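Local coordinates for RNA-dependent RNA polymerase (Farallon virus, PDB 6DX5), which carries, as the part in this chain, a viral OTU cysteine protease domain that probably removes ubiquitin from modified proteins, within a larger protein that probably copies viral RNA, at residues Asp111-Leu114 against Glu115-Lys119; Gln66-Ser69 against Glu70-Gly73; Leu45-Thr49 against Glu50-Asp54. All coordinates share one frame; numbering follows the deposited sequence.

How the contacts relate
From the N terminus, contact 3 comes first, closing the short turn between helix 37-47 and helix 53-66. Contact 2 follows at the other end of helix 53-66, where a tight bend leads into helix 72-86, and contact 1 lies in the C-terminal part of helix 103-117. The three are in series, so none nests in or crosses another. Contacts 3 and 2 thus shape the two links flanking helix 53-66, whereas contact 1 is local to its own helix. Contacts 1 and 2 nevertheless meet in space, their centres about 14 Å apart, with Tyr113 CB packed 3.6 Å from Trp68 CH2. Contact 3 stands apart, its centre about 22 Å from that of contact 1 and about 23 Å from that of contact 2.

Contact 1 of 3, residues Asp111-Leu114 against Glu115-Lys119; sequences DLYL and EDATK
The C-terminal part of helix 103-117 in the OTU domain sets Ala117 CB over the Tyr113 ring and Thr118 against the carbonyl of Leu114, both pairs four residues apart. Tyr113 holds CG anti to its own backbone N (chi1 168°), which carries the ring along the helix to the next turn. There Ala117 CB sits over one face, displaced toward the hydroxyl-bearing rim: it is 3.7 Å from Tyr113 CZ and makes a CH-pi contact with the ring. The same two residues are joined through the backbone, where Ala117 N donates to Tyr113 O at 2.8 Å, a bond running almost straight out from the carbonyl. Equivalent alpha-helical bonds link Glu115 N to Asp111 O and Asp116 N to Leu112 O.

One residue on, Leu114 O accepts two bonds from a single residue. Thr118 N reaches it at 2.9 Å and Thr118 OG1 at 2.7 Å, from opposite faces of the carbonyl plane; chi1 of 60° turns the hydroxyl back toward that oxygen. A side-chain hydroxyl thus doubles the backbone bond. Lys119 also folds back, its NZ donating to Glu115 O at 3.1 Å from above the carbonyl plane, the ammonium reaching back four residues.

The polar ends of Tyr113 and Asp116 are bound beyond this stretch, Tyr113 OH to Glu128 and Asp116 OD2 to the hydroxyl of Tyr78, a residue of a pocket that holds a dithiothreitol molecule. Tyr113 is wedged among Leu61 and Ala64 of helix 53-66, Ala74 of helix 72-86 and the loop residue Tyr122, while Leu112 packs on helix 72-86 and Leu114 on Arg65 of helix 53-66.

Contact 2 of 3, residues Gln66-Ser69 against Glu70-Gly73; sequences QHWS and ECHG
Trp68 and Cys71 form the buried, closely packed part of this contact. Trp68 CE3 lies 3.9 Å from Cys71 CB, which approaches the indole obliquely. The sulfur stands farther off, with Cys71 SG 5.4 Å from the centroid of the six-membered ring and 62° from its normal, a slanted sulfur-aromatic contact. A Trp68 chi1 of -179° points the side chain directly away from its backbone N and swings the indole beneath the bend, where it also packs on Ala74 and Tyr78 and gives its NE1 proton to Asn79. Cys71 is enclosed further by Tyr63 and Ala64 of helix 53-66 and by Met131 of helix 126-136.

The backbone behind these side chains makes a 3-10 turn between helix 53-66 and helix 72-86. Glu70 N donates to His67 O at 2.8 Å, and Cys71 N to Trp68 O at 3.0 Å; both donors lie well above the plane of the carbonyl they use. Cys71 then occupies the centre of an inverse gamma turn, closed by a weak bond from His72 N to Glu70 O, and holds the N-cap position of helix 72-86.

Away from the indole the packing is looser and polar, and Ser69 is exposed to solvent. Ser69 OG comes within 3.1 Å of Glu70 OE1, whose chain bends back at chi2 (-51°); this is a possible hydrogen bond, since the hydroxyl proton has another acceptor within reach. The His72 ring comes no nearer to Ser69 O than 3.7 Å, measured from His72 CE1. On this side, Tyr80 of the second subunit meets the His72 ring edge-to-face and makes a weak hydrogen bond with Glu70 OE2.

Contact 3 of 3, residues Leu45-Thr49 against Glu50-Asp54; sequences LFFDT and EEMWD
Phe47 lies with one ring face under the thioether end of Met52, whose methyl CE is centred above the ring, 3.5 Å from the centroid and only 5° off the normal. The sulfur sits over the CB-CG end of Phe47: Met52 SD lies obliquely, 4.1 Å from the Phe47 ring centroid, in a Met-aromatic contact, while the methyl makes a CH-pi contact. A bend at chi3 (78°) turns CE back over the ring. Phe46 CD2 covers the opposite face, leaving the phenyl sandwiched.

Thr49 organises the turn that brings the two together. Its chi1 of 176° leaves OG1 beside the carbonyl carbon, where the oxygen accepts from Glu51 N at 3.1 Å, forming an ST turn; Met52 N makes a weak bond to Thr49 O at 3.4 Å. The methyl Thr49 CG2 lies 4.0 Å from Met52 CG, across the Met52 chain at about a right angle.

Glu50 OE2 and Glu51 OE1 both form salt bridges with Arg40 NH1 of helix 37-47. At this surface site between helix 37-47 and helix 53-66, the chemistry is consistent with a largely dispersive Met52-Phe47 contact next to a turn held by one good and one weak hydrogen bond.

Contact 1 of 3, residues Asp111-Leu114 against Glu115-Lys119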
ATOM      1  N   ASP A 111      18.569   8.625  -7.286  1.00 36.89           N
ATOM      2  CA  ASP A 111      19.274   8.091  -8.456  1.00 38.26           C
ATOM      3  C   ASP A 111      18.919   6.617  -8.723  1.00 42.87           C
ATOM      4  O   ASP A 111      18.787   6.215  -9.888  1.00 38.48           O
ATOM      5  CB  ASP A 111      20.792   8.260  -8.318  1.00 39.10           C
ATOM      6  CG  ASP A 111      21.232   9.744  -8.229  1.00 61.86           C
ATOM      7  OD1 ASP A 111      22.232  10.004  -7.518  1.00 76.35           O
ATOM      8  OD2 ASP A 111      20.594  10.647  -8.838  1.00 65.06           O
ATOM      9  N   LEU A 112      18.766   5.798  -7.666  1.00 33.14           N
ATOM     10  CA  LEU A 112      18.316   4.431  -7.879  1.00 36.71           C
ATOM     11  C   LEU A 112      16.910   4.406  -8.484  1.00 41.23           C
ATOM     12  O   LEU A 112      16.642   3.642  -9.419  1.00 43.09           O
ATOM     13  CB  LEU A 112      18.355   3.643  -6.575  1.00 33.61           C
ATOM     14  CG  LEU A 112      19.761   3.411  -5.968  1.00 43.43           C
ATOM     15  CD1 LEU A 112      19.658   2.813  -4.570  1.00 45.53           C
ATOM     16  CD2 LEU A 112      20.640   2.553  -6.848  1.00 45.03           C
ATOM     17  N   TYR A 113      16.001   5.237  -7.965  1.00 41.45           N
ATOM     18  CA  TYR A 113      14.653   5.295  -8.519  1.00 34.96           C
ATOM     19  C   TYR A 113      14.700   5.633 -10.002  1.00 31.04           C
ATOM     20  O   TYR A 113      14.085   4.946 -10.821  1.00 27.34           O
ATOM     21  CB  TYR A 113      13.784   6.316  -7.762  1.00 32.12           C
ATOM     22  CG  TYR A 113      12.477   6.625  -8.485  1.00 32.51           C
ATOM     23  CD1 TYR A 113      11.439   5.695  -8.513  1.00 33.82           C
ATOM     24  CD2 TYR A 113      12.300   7.818  -9.167  1.00 32.63           C
ATOM     25  CE1 TYR A 113      10.272   5.944  -9.207  1.00 27.94           C
ATOM     26  CE2 TYR A 113      11.124   8.080  -9.864  1.00 28.04           C
ATOM     27  CZ  TYR A 113      10.120   7.141  -9.852  1.00 28.89           C
ATOM     28  OH  TYR A 113       8.960   7.386 -10.535  1.00 29.34           O
ATOM     29  N   LEU A 114      15.417   6.703 -10.365  1.00 30.27           N
ATOM     30  CA  LEU A 114      15.499   7.115 -11.761  1.00 26.66           C
ATOM     31  C   LEU A 114      16.109   6.021 -12.638  1.00 35.72           C
ATOM     32  O   LEU A 114      15.695   5.846 -13.790  1.00 38.61           O
ATOM     33  CB  LEU A 114      16.323   8.405 -11.882  1.00 33.22           C
ATOM     34  CG  LEU A 114      15.639   9.564 -11.183  1.00 32.99           C
ATOM     35  CD1 LEU A 114      16.492  10.778 -11.210  1.00 28.12           C
ATOM     36  CD2 LEU A 114      14.287   9.776 -11.903  1.00 32.70           C
ATOM     37  N   GLU A 115      17.102   5.282 -12.130  1.00 32.56           N
ATOM     38  CA  GLU A 115      17.682   4.197 -12.930  1.00 44.06           C
ATOM     39  C   GLU A 115      16.631   3.157 -13.320  1.00 44.92           C
ATOM     40  O   GLU A 115      16.631   2.669 -14.460  1.00 48.00           O
ATOM     41  CB  GLU A 115      18.838   3.516 -12.191  1.00 45.62           C
ATOM     42  CG  GLU A 115      20.155   4.290 -12.293  1.00 64.25           C
ATOM     43  CD  GLU A 115      21.309   3.668 -11.493  1.00 76.65           C
ATOM     44  OE1 GLU A 115      21.336   2.426 -11.317  1.00 78.89           O
ATOM     45  OE2 GLU A 115      22.186   4.440 -11.044  1.00 76.30           O
ATOM     46  N   ASP A 116      15.729   2.801 -12.395  1.00 38.43           N
ATOM     47  CA  ASP A 116      14.646   1.892 -12.759  1.00 37.48           C
ATOM     48  C   ASP A 116      13.610   2.605 -13.602  1.00 33.90           C
ATOM     49  O   ASP A 116      13.187   2.092 -14.653  1.00 35.52           O
ATOM     50  CB  ASP A 116      13.967   1.300 -11.523  1.00 44.23           C
ATOM     51  CG  ASP A 116      14.809   0.226 -10.829  1.00 54.29           C
ATOM     52  OD1 ASP A 116      15.854  -0.234 -11.377  1.00 54.99           O
ATOM     53  OD2 ASP A 116      14.405  -0.147  -9.703  1.00 58.24           O
ATOM     54  N   ALA A 117      13.178   3.787 -13.154  1.00 25.99           N
ATOM     55  CA  ALA A 117      11.986   4.398 -13.732  1.00 27.34           C
ATOM     56  C   ALA A 117      12.214   4.858 -15.163  1.00 25.66           C
ATOM     57  O   ALA A 117      11.276   4.848 -15.967  1.00 27.24           O
ATOM     58  CB  ALA A 117      11.520   5.569 -12.870  1.00 27.79           C
ATOM     59  N   THR A 118      13.432   5.234 -15.523  1.00 35.73           N
ATOM     60  CA  THR A 118      13.639   5.763 -16.860  1.00 34.54           C
ATOM     61  C   THR A 118      13.754   4.661 -17.901  1.00 37.29           C
ATOM     62  O   THR A 118      13.648   4.953 -19.093  1.00 44.78           O
ATOM     63  CB  THR A 118      14.871   6.688 -16.902  1.00 38.14           C
ATOM     64  OG1 THR A 118      16.046   5.967 -16.506  1.00 41.71           O
ATOM     65  CG2 THR A 118      14.701   7.878 -15.973  1.00 33.35           C
ATOM     66  N   LYS A 119      13.943   3.413 -17.496  1.00 36.63           N
ATOM     67  CA  LYS A 119      13.935   2.306 -18.454  1.00 45.21           C
ATOM     68  C   LYS A 119      12.622   2.276 -19.230  1.00 35.64           C
ATOM     69  O   LYS A 119      11.561   2.593 -18.690  1.00 39.70           O
ATOM     70  CB  LYS A 119      14.100   0.968 -17.726  1.00 43.69           C
ATOM     71  CG  LYS A 119      15.354   0.812 -16.904  1.00 46.68           C
ATOM     72  CD  LYS A 119      16.321  -0.061 -17.614  1.00 59.53           C
ATOM     73  CE  LYS A 119      17.224  -0.788 -16.616  1.00 70.19           C
ATOM     74  NZ  LYS A 119      17.865   0.139 -15.668  1.00 67.59           N
TER

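Contact 2 of 3, residues Gln66-Ser69 against Glu70-Gly73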
ATOM      1  N   GLN A  66      12.835  16.926  -8.483  1.00 35.64           N
ATOM      2  CA  GLN A  66      12.760  18.193  -7.785  1.00 37.00           C
ATOM      3  C   GLN A  66      12.156  18.075  -6.382  1.00 39.67           C
ATOM      4  O   GLN A  66      12.426  18.929  -5.539  1.00 33.87           O
ATOM      5  CB  GLN A  66      11.949  19.138  -8.673  1.00 34.38           C
ATOM      6  CG  GLN A  66      12.090  20.557  -8.415  1.00 39.99           C
ATOM      7  CD  GLN A  66      13.538  20.977  -8.307  1.00 45.31           C
ATOM      8  OE1 GLN A  66      13.839  21.870  -7.520  1.00 47.67           O
ATOM      9  NE2 GLN A  66      14.434  20.374  -9.116  1.00 44.27           N
ATOM     10  N   HIS A  67      11.355  17.040  -6.117  1.00 29.64           N
ATOM     11  CA  HIS A  67      10.580  16.925  -4.885  1.00 34.51           C
ATOM     12  C   HIS A  67      10.733  15.556  -4.272  1.00 31.79           C
ATOM     13  O   HIS A  67       9.773  14.965  -3.776  1.00 30.52           O
ATOM     14  CB  HIS A  67       9.109  17.226  -5.133  1.00 29.99           C
ATOM     15  CG  HIS A  67       8.881  18.564  -5.742  1.00 43.97           C
ATOM     16  ND1 HIS A  67       8.543  19.673  -5.002  1.00 45.23           N
ATOM     17  CD2 HIS A  67       8.951  18.977  -7.025  1.00 31.31           C
ATOM     18  CE1 HIS A  67       8.405  20.713  -5.806  1.00 34.64           C
ATOM     19  NE2 HIS A  67       8.657  20.321  -7.040  1.00 41.96           N
ATOM     20  N   TRP A  68      11.953  15.033  -4.305  1.00 30.94           N
ATOM     21  CA  TRP A  68      12.167  13.650  -3.916  1.00 34.34           C
ATOM     22  C   TRP A  68      11.598  13.388  -2.531  1.00 30.72           C
ATOM     23  O   TRP A  68      10.976  12.348  -2.299  1.00 34.43           O
ATOM     24  CB  TRP A  68      13.664  13.314  -3.994  1.00 32.75           C
ATOM     25  CG  TRP A  68      13.972  11.871  -3.624  1.00 34.83           C
ATOM     26  CD1 TRP A  68      14.898  11.440  -2.706  1.00 33.64           C
ATOM     27  CD2 TRP A  68      13.356  10.689  -4.171  1.00 26.94           C
ATOM     28  NE1 TRP A  68      14.901  10.067  -2.645  1.00 29.30           N
ATOM     29  CE2 TRP A  68      13.968   9.583  -3.538  1.00 35.97           C
ATOM     30  CE3 TRP A  68      12.361  10.461  -5.140  1.00 30.00           C
ATOM     31  CZ2 TRP A  68      13.617   8.245  -3.839  1.00 31.16           C
ATOM     32  CZ3 TRP A  68      11.986   9.119  -5.444  1.00 28.51           C
ATOM     33  CH2 TRP A  68      12.622   8.040  -4.792  1.00 33.11           C
ATOM     34  N   SER A  69      11.685  14.365  -1.635  1.00 29.93           N
ATOM     35  CA  SER A  69      11.272  14.077  -0.270  1.00 35.12           C
ATOM     36  C   SER A  69       9.755  14.023  -0.116  1.00 35.43           C
ATOM     37  O   SER A  69       9.287  13.610   0.948  1.00 40.16           O
ATOM     38  CB  SER A  69      11.884  15.100   0.704  1.00 37.60           C
ATOM     39  OG  SER A  69      11.259  16.352   0.545  1.00 46.31           O
ATOM     40  N   GLU A  70       8.978  14.408  -1.135  1.00 35.35           N
ATOM     41  CA  GLU A  70       7.523  14.299  -1.099  1.00 35.30           C
ATOM     42  C   GLU A  70       7.032  13.049  -1.817  1.00 34.60           C
ATOM     43  O   GLU A  70       5.826  12.775  -1.807  1.00 34.78           O
ATOM     44  CB  GLU A  70       6.866  15.558  -1.706  1.00 34.66           C
ATOM     45  CG  GLU A  70       7.328  16.864  -1.063  1.00 51.69           C
ATOM     46  CD  GLU A  70       7.213  16.814   0.466  1.00 73.86           C
ATOM     47  OE1 GLU A  70       8.270  16.985   1.155  1.00 83.55           O
ATOM     48  OE2 GLU A  70       6.080  16.555   0.977  1.00 75.47           O
ATOM     49  N   CYS A  71       7.942  12.274  -2.409  1.00 28.13           N
ATOM     50  CA  CYS A  71       7.590  11.048  -3.126  1.00 28.57           C
ATOM     51  C   CYS A  71       7.575   9.900  -2.131  1.00 27.75           C
ATOM     52  O   CYS A  71       8.427   9.000  -2.162  1.00 31.19           O
ATOM     53  CB  CYS A  71       8.566  10.788  -4.262  1.00 23.79           C
ATOM     54  SG  CYS A  71       8.498  12.152  -5.401  1.00 30.04           S
ATOM     55  N   HIS A  72       6.560   9.935  -1.247  1.00 25.71           N
ATOM     56  CA  HIS A  72       6.582   9.071  -0.073  1.00 29.32           C
ATOM     57  C   HIS A  72       6.588   7.603  -0.453  1.00 34.92           C
ATOM     58  O   HIS A  72       7.345   6.823   0.129  1.00 27.12           O
ATOM     59  CB  HIS A  72       5.415   9.407   0.837  1.00 29.99           C
ATOM     60  CG  HIS A  72       5.511  10.787   1.374  1.00 37.58           C
ATOM     61  ND1 HIS A  72       6.354  11.114   2.419  1.00 42.68           N
ATOM     62  CD2 HIS A  72       4.946  11.943   0.962  1.00 33.82           C
ATOM     63  CE1 HIS A  72       6.267  12.410   2.660  1.00 41.30           C
ATOM     64  NE2 HIS A  72       5.414  12.936   1.793  1.00 40.60           N
ATOM     65  N   GLY A  73       5.762   7.203  -1.426  1.00 34.74           N
ATOM     66  CA  GLY A  73       5.742   5.801  -1.821  1.00 32.09           C
ATOM     67  C   GLY A  73       7.096   5.348  -2.350  1.00 35.86           C
ATOM     68  O   GLY A  73       7.678   4.382  -1.862  1.00 34.14           O
TER

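Contact 3 of 3, residues Leu45-Thr49 against Glu50-Asp54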
ATOM      1  N   LEU A  45      -7.298  10.447 -19.635  1.00 19.04           N
ATOM      2  CA  LEU A  45      -8.227  11.331 -18.925  1.00 24.20           C
ATOM      3  C   LEU A  45      -7.749  12.767 -18.955  1.00 30.12           C
ATOM      4  O   LEU A  45      -8.550  13.689 -19.116  1.00 28.32           O
ATOM      5  CB  LEU A  45      -8.386  10.915 -17.466  1.00 29.84           C
ATOM      6  CG  LEU A  45      -8.970   9.521 -17.306  1.00 35.54           C
ATOM      7  CD1 LEU A  45      -9.032   9.096 -15.836  1.00 29.54           C
ATOM      8  CD2 LEU A  45     -10.353   9.542 -17.949  1.00 35.28           C
ATOM      9  N   PHE A  46      -6.442  12.973 -18.789  1.00 22.20           N
ATOM     10  CA  PHE A  46      -5.956  14.307 -18.540  1.00 21.38           C
ATOM     11  C   PHE A  46      -5.749  15.070 -19.846  1.00 27.22           C
ATOM     12  O   PHE A  46      -6.055  16.267 -19.911  1.00 26.83           O
ATOM     13  CB  PHE A  46      -4.642  14.232 -17.746  1.00 26.43           C
ATOM     14  CG  PHE A  46      -4.209  15.582 -17.144  1.00 26.17           C
ATOM     15  CD1 PHE A  46      -4.927  16.155 -16.095  1.00 23.28           C
ATOM     16  CD2 PHE A  46      -3.108  16.254 -17.640  1.00 28.72           C
ATOM     17  CE1 PHE A  46      -4.557  17.398 -15.557  1.00 28.89           C
ATOM     18  CE2 PHE A  46      -2.703  17.482 -17.085  1.00 31.38           C
ATOM     19  CZ  PHE A  46      -3.433  18.065 -16.044  1.00 24.40           C
ATOM     20  N   PHE A  47      -5.176  14.414 -20.873  1.00 29.19           N
ATOM     21  CA  PHE A  47      -4.879  15.051 -22.165  1.00 25.19           C
ATOM     22  C   PHE A  47      -5.755  14.528 -23.313  1.00 30.16           C
ATOM     23  O   PHE A  47      -5.477  14.843 -24.479  1.00 29.30           O
ATOM     24  CB  PHE A  47      -3.408  14.827 -22.571  1.00 23.48           C
ATOM     25  CG  PHE A  47      -2.375  15.459 -21.645  1.00 34.66           C
ATOM     26  CD1 PHE A  47      -2.320  16.841 -21.455  1.00 41.67           C
ATOM     27  CD2 PHE A  47      -1.431  14.669 -20.997  1.00 34.15           C
ATOM     28  CE1 PHE A  47      -1.353  17.432 -20.611  1.00 38.60           C
ATOM     29  CE2 PHE A  47      -0.466  15.251 -20.159  1.00 37.81           C
ATOM     30  CZ  PHE A  47      -0.425  16.643 -19.976  1.00 34.84           C
ATOM     31  N   ASP A  48      -6.736  13.673 -23.027  1.00 25.05           N
ATOM     32  CA  ASP A  48      -7.642  13.116 -24.037  1.00 33.78           C
ATOM     33  C   ASP A  48      -6.933  12.269 -25.072  1.00 31.40           C
ATOM     34  O   ASP A  48      -7.474  12.043 -26.169  1.00 29.56           O
ATOM     35  CB  ASP A  48      -8.444  14.215 -24.723  1.00 35.90           C
ATOM     36  CG  ASP A  48      -9.157  15.083 -23.716  1.00 52.17           C
ATOM     37  OD1 ASP A  48      -9.858  14.535 -22.805  1.00 53.17           O
ATOM     38  OD2 ASP A  48      -8.955  16.318 -23.792  1.00 59.17           O
ATOM     39  N   THR A  49      -5.731  11.783 -24.762  1.00 25.14           N
ATOM     40  CA  THR A  49      -5.131  10.789 -25.643  1.00 26.66           C
ATOM     41  C   THR A  49      -4.125   9.959 -24.866  1.00 31.07           C
ATOM     42  O   THR A  49      -3.319  10.504 -24.110  1.00 27.36           O
ATOM     43  CB  THR A  49      -4.450  11.437 -26.859  1.00 33.26           C
ATOM     44  OG1 THR A  49      -3.812  10.397 -27.601  1.00 40.10           O
ATOM     45  CG2 THR A  49      -3.380  12.501 -26.446  1.00 29.29           C
ATOM     46  N   GLU A  50      -4.136   8.648 -25.088  1.00 23.27           N
ATOM     47  CA  GLU A  50      -3.138   7.824 -24.430  1.00 23.19           C
ATOM     48  C   GLU A  50      -1.752   7.982 -25.067  1.00 27.57           C
ATOM     49  O   GLU A  50      -0.738   7.540 -24.488  1.00 26.40           O
ATOM     50  CB  GLU A  50      -3.678   6.365 -24.374  1.00 29.95           C
ATOM     51  CG  GLU A  50      -3.503   5.502 -25.512  1.00 35.67           C
ATOM     52  CD  GLU A  50      -4.068   4.027 -25.311  1.00 38.03           C
ATOM     53  OE1 GLU A  50      -5.295   3.724 -25.553  1.00 38.03           O
ATOM     54  OE2 GLU A  50      -3.234   3.151 -24.991  1.00 29.62           O
ATOM     55  N   GLU A  51      -1.648   8.696 -26.187  1.00 23.91           N
ATOM     56  CA  GLU A  51      -0.321   8.878 -26.765  1.00 31.85           C
ATOM     57  C   GLU A  51       0.511   9.964 -26.063  1.00 28.47           C
ATOM     58  O   GLU A  51       1.721  10.017 -26.268  1.00 30.46           O
ATOM     59  CB  GLU A  51      -0.445   9.126 -28.269  1.00 36.00           C
ATOM     60  CG  GLU A  51      -1.097   7.855 -29.034  1.00 51.74           C
ATOM     61  CD  GLU A  51      -0.522   6.395 -28.646  1.00 67.76           C
ATOM     62  OE1 GLU A  51      -1.313   5.443 -28.310  1.00 59.10           O
ATOM     63  OE2 GLU A  51       0.727   6.182 -28.706  1.00 72.87           O
ATOM     64  N   MET A  52      -0.063  10.750 -25.161  1.00 28.45           N
ATOM     65  CA  MET A  52       0.737  11.596 -24.298  1.00 26.68           C
ATOM     66  C   MET A  52       1.186  10.893 -23.033  1.00 25.37           C
ATOM     67  O   MET A  52       1.564  11.558 -22.053  1.00 25.47           O
ATOM     68  CB  MET A  52      -0.013  12.889 -24.021  1.00 23.29           C
ATOM     69  CG  MET A  52       0.175  13.894 -25.217  1.00 26.53           C
ATOM     70  SD  MET A  52      -0.623  15.447 -24.767  1.00 45.04           S
ATOM     71  CE  MET A  52       0.661  16.114 -23.653  1.00 36.64           C
ATOM     72  N   TRP A  53       1.187   9.552 -23.027  1.00 21.45           N
ATOM     73  CA  TRP A  53       1.672   8.852 -21.838  1.00 25.19           C
ATOM     74  C   TRP A  53       3.117   9.240 -21.496  1.00 24.61           C
ATOM     75  O   TRP A  53       3.526   9.154 -20.330  1.00 21.28           O
ATOM     76  CB  TRP A  53       1.598   7.317 -22.034  1.00 16.85           C
ATOM     77  CG  TRP A  53       2.532   6.792 -23.079  1.00 17.64           C
ATOM     78  CD1 TRP A  53       2.210   6.543 -24.409  1.00 23.09           C
ATOM     79  CD2 TRP A  53       3.930   6.451 -22.937  1.00 17.96           C
ATOM     80  NE1 TRP A  53       3.318   6.090 -25.075  1.00 24.90           N
ATOM     81  CE2 TRP A  53       4.386   6.034 -24.208  1.00 27.66           C
ATOM     82  CE3 TRP A  53       4.832   6.452 -21.867  1.00 25.40           C
ATOM     83  CZ2 TRP A  53       5.709   5.628 -24.444  1.00 29.48           C
ATOM     84  CZ3 TRP A  53       6.172   6.080 -22.117  1.00 27.32           C
ATOM     85  CH2 TRP A  53       6.582   5.667 -23.384  1.00 33.61           C
ATOM     86  N   ASP A  54       3.921   9.571 -22.503  1.00 25.85           N
ATOM     87  CA  ASP A  54       5.339   9.852 -22.305  1.00 21.68           C
ATOM     88  C   ASP A  54       5.538  11.200 -21.634  1.00 26.74           C
ATOM     89  O   ASP A  54       6.461  11.357 -20.814  1.00 25.55           O
ATOM     90  CB  ASP A  54       6.117   9.799 -23.640  1.00 27.15           C
ATOM     91  CG  ASP A  54       5.436  10.629 -24.789  1.00 40.41           C
ATOM     92  OD1 ASP A  54       4.288  11.128 -24.625  1.00 42.39           O
ATOM     93  OD2 ASP A  54       6.055  10.775 -25.881  1.00 53.06           O
TER